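Protease VP4 (Blotched snakehead virus, PDB 2GEF) is a birnavirus protease that probably cleaves the viral polyprotein, from which it derives, by a serine/lysine dyad mechanism with lysine as general base. Local coordinates at residues A[133-145]-A[155-167]. Residues are numbered along the deposited sequence; the frame is centred on the assembly and turned at random.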
loop_
_atom_site.group_PDB
_atom_site.type_symbol
_atom_site.label_atom_id
_atom_site.label_comp_id
_atom_site.label_asym_id
_atom_site.label_seq_id
_atom_site.Cartn_x
_atom_site.Cartn_y
_atom_site.Cartn_z
ATOM N N ALA A 133 -8.523 -4.518 4.764
ATOM C CA ALA A 133 -8.913 -4.033 6.114
ATOM C C ALA A 133 -7.731 -3.283 6.754
ATOM O O ALA A 133 -6.627 -3.542 6.353
ATOM C CB ALA A 133 -9.278 -5.195 7.010
ATOM N N GLY A 134 -7.937 -2.417 7.763
ATOM C CA GLY A 134 -6.807 -1.913 8.603
ATOM C C GLY A 134 -6.295 -0.671 7.943
ATOM O O GLY A 134 -6.780 -0.308 6.774
ATOM N N GLN A 135 -5.323 -0.016 8.604
ATOM C CA GLN A 135 -4.900 1.365 8.255
ATOM C C GLN A 135 -3.442 1.536 7.946
ATOM O O GLN A 135 -3.017 2.681 7.896
ATOM C CB GLN A 135 -5.285 2.442 9.394
ATOM C CG GLN A 135 -6.781 2.613 9.474
ATOM C CD GLN A 135 -7.286 3.647 10.431
ATOM O OE1 GLN A 135 -6.614 4.607 10.786
ATOM N NE2 GLN A 135 -8.506 3.387 10.930
ATOM N N SER A 136 -2.680 0.459 7.813
ATOM C CA SER A 136 -1.266 0.494 7.463
ATOM C C SER A 136 -0.999 1.106 6.091
ATOM O O SER A 136 0.160 1.238 5.748
ATOM C CB SER A 136 -0.591 -0.922 7.446
ATOM O OG SER A 136 -1.229 -1.819 6.501
ATOM N N SER A 137 -2.060 1.373 5.314
ATOM C CA SER A 137 -2.007 2.035 4.016
ATOM C C SER A 137 -1.932 3.523 4.131
ATOM O O SER A 137 -1.831 4.216 3.123
ATOM C CB SER A 137 -3.262 1.720 3.201
ATOM O OG SER A 137 -4.465 2.160 3.831
ATOM N N SER A 138 -1.998 4.044 5.352
ATOM C CA SER A 138 -2.209 5.457 5.562
ATOM C C SER A 138 -1.118 6.298 4.991
ATOM O O SER A 138 -1.424 7.379 4.538
ATOM C CB SER A 138 -2.480 5.808 7.072
ATOM O OG SER A 138 -3.660 5.095 7.507
ATOM N N ILE A 139 0.141 5.876 5.108
ATOM C CA ILE A 139 1.197 6.574 4.508
ATOM C C ILE A 139 1.029 6.631 2.972
ATOM O O ILE A 139 1.115 7.707 2.434
ATOM C CB ILE A 139 2.429 5.959 4.786
ATOM C CG1 ILE A 139 2.785 6.062 6.351
ATOM C CG2 ILE A 139 3.539 6.693 4.028
ATOM C CD1 ILE A 139 4.218 5.365 6.592
ATOM N N ALA A 140 0.784 5.482 2.285
ATOM C CA ALA A 140 0.461 5.464 0.826
ATOM C C ALA A 140 -0.711 6.414 0.415
ATOM O O ALA A 140 -0.704 7.201 -0.562
ATOM C CB ALA A 140 0.130 3.940 0.439
ATOM N N LEU A 141 -1.815 6.266 1.106
ATOM C CA LEU A 141 -2.908 7.301 0.942
ATOM C C LEU A 141 -2.540 8.708 0.851
ATOM O O LEU A 141 -2.954 9.433 -0.037
ATOM C CB LEU A 141 -3.930 7.180 2.101
ATOM C CG LEU A 141 -4.587 5.792 2.050
ATOM C CD1 LEU A 141 -5.759 5.498 3.074
ATOM C CD2 LEU A 141 -4.848 5.271 0.675
ATOM N N ALA A 142 -1.898 9.142 1.892
ATOM C CA ALA A 142 -1.231 10.466 1.998
ATOM C C ALA A 142 -0.346 10.870 0.842
ATOM O O ALA A 142 -0.461 11.943 0.296
ATOM C CB ALA A 142 -0.362 10.549 3.241
ATOM N N LEU A 143 0.689 10.098 0.623
ATOM C CA LEU A 143 1.596 10.443 -0.507
ATOM C C LEU A 143 0.734 10.464 -1.817
ATOM O O LEU A 143 0.940 11.346 -2.682
ATOM C CB LEU A 143 2.721 9.394 -0.558
ATOM C CG LEU A 143 3.414 9.466 0.808
ATOM C CD1 LEU A 143 4.627 8.581 0.736
ATOM C CD2 LEU A 143 4.029 10.755 0.861
ATOM N N ALA A 144 -0.231 9.529 -1.970
ATOM C CA ALA A 144 -0.916 9.382 -3.273
ATOM C C ALA A 144 -1.857 10.528 -3.435
ATOM O O ALA A 144 -2.116 10.939 -4.512
ATOM C CB ALA A 144 -1.636 8.047 -3.451
ATOM N N SER A 145 -2.371 11.040 -2.351
ATOM C CA SER A 145 -3.248 12.168 -2.425
ATOM C C SER A 145 -2.431 13.494 -2.669
ATOM O O SER A 145 -3.016 14.509 -2.990
ATOM C CB SER A 145 -4.054 12.324 -1.092
ATOM O OG SER A 145 -3.178 13.123 -0.258
ATOM N N TYR A 155 5.190 1.562 0.825
ATOM C CA TYR A 155 5.035 2.178 2.174
ATOM C C TYR A 155 4.061 1.457 3.113
ATOM O O TYR A 155 2.944 0.995 2.723
ATOM C CB TYR A 155 4.644 3.660 2.083
ATOM C CG TYR A 155 5.692 4.470 1.333
ATOM C CD1 TYR A 155 6.762 5.027 2.012
ATOM C CD2 TYR A 155 5.530 4.796 -0.073
ATOM C CE1 TYR A 155 7.783 5.818 1.341
ATOM C CE2 TYR A 155 6.597 5.526 -0.779
ATOM C CZ TYR A 155 7.669 6.014 -0.054
ATOM O OH TYR A 155 8.761 6.666 -0.692
ATOM N N THR A 156 4.426 1.445 4.409
ATOM C CA THR A 156 3.536 0.839 5.441
ATOM C C THR A 156 3.597 1.600 6.753
ATOM O O THR A 156 4.675 1.987 7.243
ATOM C CB THR A 156 3.750 -0.699 5.571
ATOM O OG1 THR A 156 2.557 -1.304 6.068
ATOM C CG2 THR A 156 5.040 -1.126 6.412
ATOM N N GLY A 157 2.418 1.914 7.304
ATOM C CA GLY A 157 2.416 2.617 8.504
ATOM C C GLY A 157 1.057 3.222 8.718
ATOM O O GLY A 157 0.484 3.756 7.781
ATOM N N CYS A 158 0.495 3.009 9.912
ATOM C CA CYS A 158 -0.682 3.795 10.308
ATOM C C CYS A 158 -0.287 5.223 10.623
ATOM O O CYS A 158 0.912 5.538 10.822
ATOM C CB CYS A 158 -1.442 3.182 11.473
ATOM S SG CYS A 158 -1.945 1.530 11.168
ATOM N N LEU A 159 -1.288 6.099 10.594
ATOM C CA LEU A 159 -1.069 7.511 10.872
ATOM C C LEU A 159 -1.824 7.993 12.103
ATOM O O LEU A 159 -2.982 7.652 12.313
ATOM C CB LEU A 159 -1.345 8.425 9.655
ATOM C CG LEU A 159 -0.209 8.391 8.597
ATOM C CD1 LEU A 159 -0.635 9.236 7.466
ATOM C CD2 LEU A 159 1.070 8.967 9.202
ATOM N N SER A 160 -1.088 8.702 12.942
ATOM C CA SER A 160 -1.664 9.608 13.977
ATOM C C SER A 160 -1.346 11.079 13.763
ATOM O O SER A 160 -0.298 11.475 14.168
ATOM C CB SER A 160 -1.021 9.263 15.294
ATOM O OG SER A 160 -1.674 9.877 16.304
ATOM N N GLY A 161 -2.264 11.906 13.228
ATOM C CA GLY A 161 -1.875 13.178 12.661
ATOM C C GLY A 161 -0.740 12.877 11.642
ATOM O O GLY A 161 -0.926 12.145 10.707
ATOM N N THR A 162 0.399 13.519 11.799
ATOM C CA THR A 162 1.546 13.390 10.859
ATOM C C THR A 162 2.639 12.396 11.425
ATOM O O THR A 162 3.629 12.137 10.741
ATOM C CB THR A 162 2.214 14.841 10.641
ATOM O OG1 THR A 162 3.121 14.804 9.545
ATOM C CG2 THR A 162 2.994 15.145 11.753
ATOM N N ASN A 163 2.367 11.746 12.589
ATOM C CA ASN A 163 3.245 10.765 13.258
ATOM C C ASN A 163 2.882 9.411 12.795
ATOM O O ASN A 163 1.745 9.064 12.852
ATOM C CB ASN A 163 3.048 10.877 14.743
ATOM C CG ASN A 163 3.720 12.078 15.289
ATOM O OD1 ASN A 163 3.178 12.800 16.140
ATOM N ND2 ASN A 163 4.863 12.392 14.732
ATOM N N VAL A 164 3.824 8.669 12.242
ATOM C CA VAL A 164 3.641 7.301 11.889
ATOM C C VAL A 164 3.519 6.405 13.100
ATOM O O VAL A 164 4.328 6.520 14.057
ATOM C CB VAL A 164 4.751 6.873 10.926
ATOM C CG1 VAL A 164 4.682 5.296 10.567
ATOM C CG2 VAL A 164 4.630 7.745 9.548
ATOM N N GLN A 165 2.590 5.450 13.034
ATOM C CA GLN A 165 2.607 4.267 13.923
ATOM C C GLN A 165 2.934 2.945 13.329
ATOM O O GLN A 165 2.425 2.574 12.251
ATOM C CB GLN A 165 1.297 4.147 14.608
ATOM C CG GLN A 165 0.843 5.480 15.312
ATOM C CD GLN A 165 -0.593 5.369 15.599
ATOM O OE1 GLN A 165 -1.415 4.993 14.687
ATOM N NE2 GLN A 165 -0.953 5.579 16.881
ATOM N N PRO A 166 3.771 2.126 14.042
ATOM C CA PRO A 166 4.365 0.861 13.501
ATOM C C PRO A 166 3.282 -0.315 13.332
ATOM O O PRO A 166 2.281 -0.429 14.092
ATOM C CB PRO A 166 5.432 0.496 14.528
ATOM C CG PRO A 166 4.817 0.929 15.782
ATOM C CD PRO A 166 4.097 2.287 15.475
ATOM N N VAL A 167 3.494 -1.127 12.326
ATOM C CA VAL A 167 2.442 -2.076 11.954
ATOM C C VAL A 167 3.088 -3.458 12.166
ATOM O O VAL A 167 4.323 -3.576 12.228
ATOM C CB VAL A 167 1.846 -1.760 10.578
ATOM C CG1 VAL A 167 2.854 -1.963 9.533
ATOM C CG2 VAL A 167 0.687 -2.646 10.277
HETATM O O HOH W 1 -4.326 5.272 11.430
HETATM O O HOH W 2 0.298 -1.396 4.331
#
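I139 of helix 138-145 reaches toward the break at G157 in strand 154-160, with Y155, V164 and L159 around it. With CG1 beside the backbone N (chi1 -66°) and the chain extended beyond it, CD1 runs out to V164 CG2, 3.8 Å away, and also touches the backbone at T156 O and G157 CA. The other branch, CG2, rests on Y155 CB. One helical turn on, L143 CD1 sits over the face of the Y155 ring, 3.9 Å from its centroid and almost on the ring normal, a CH-pi contact; the phenol OH is held beyond by H206. L159 lies along the first helical turn, its CD1 3.6 Å from S138 O, and L200 of helix 200-209 also packs against L159.

Nearer the active site the backbones themselves meet. G157 N gives S136 O a nearly straight hydrogen bond (2.8 Å, 169°), while G157 O takes a weak one from I139 N, so the glycine peptides tie the strand to the start of the helix. Q135 O is gripped within its own turn by S138 N and S138 OG. C158 SG packs against the peptide joining Q135 to S136, 3.6 Å from S136 N. At the polar edge, one water bridges Q135 OE1 and L159 O, and a second water lies 2.7 Å from S136 OG and also bonds T156 OG1. T156 OG1 is also weakly hydrogen-bonded with K173 NZ. V167 CG2 abuts S136 CB. This is the catalytic centre of a serine/lysine dyad protease: nucleophile S136 in the turn leading into a helix, beside general base K173.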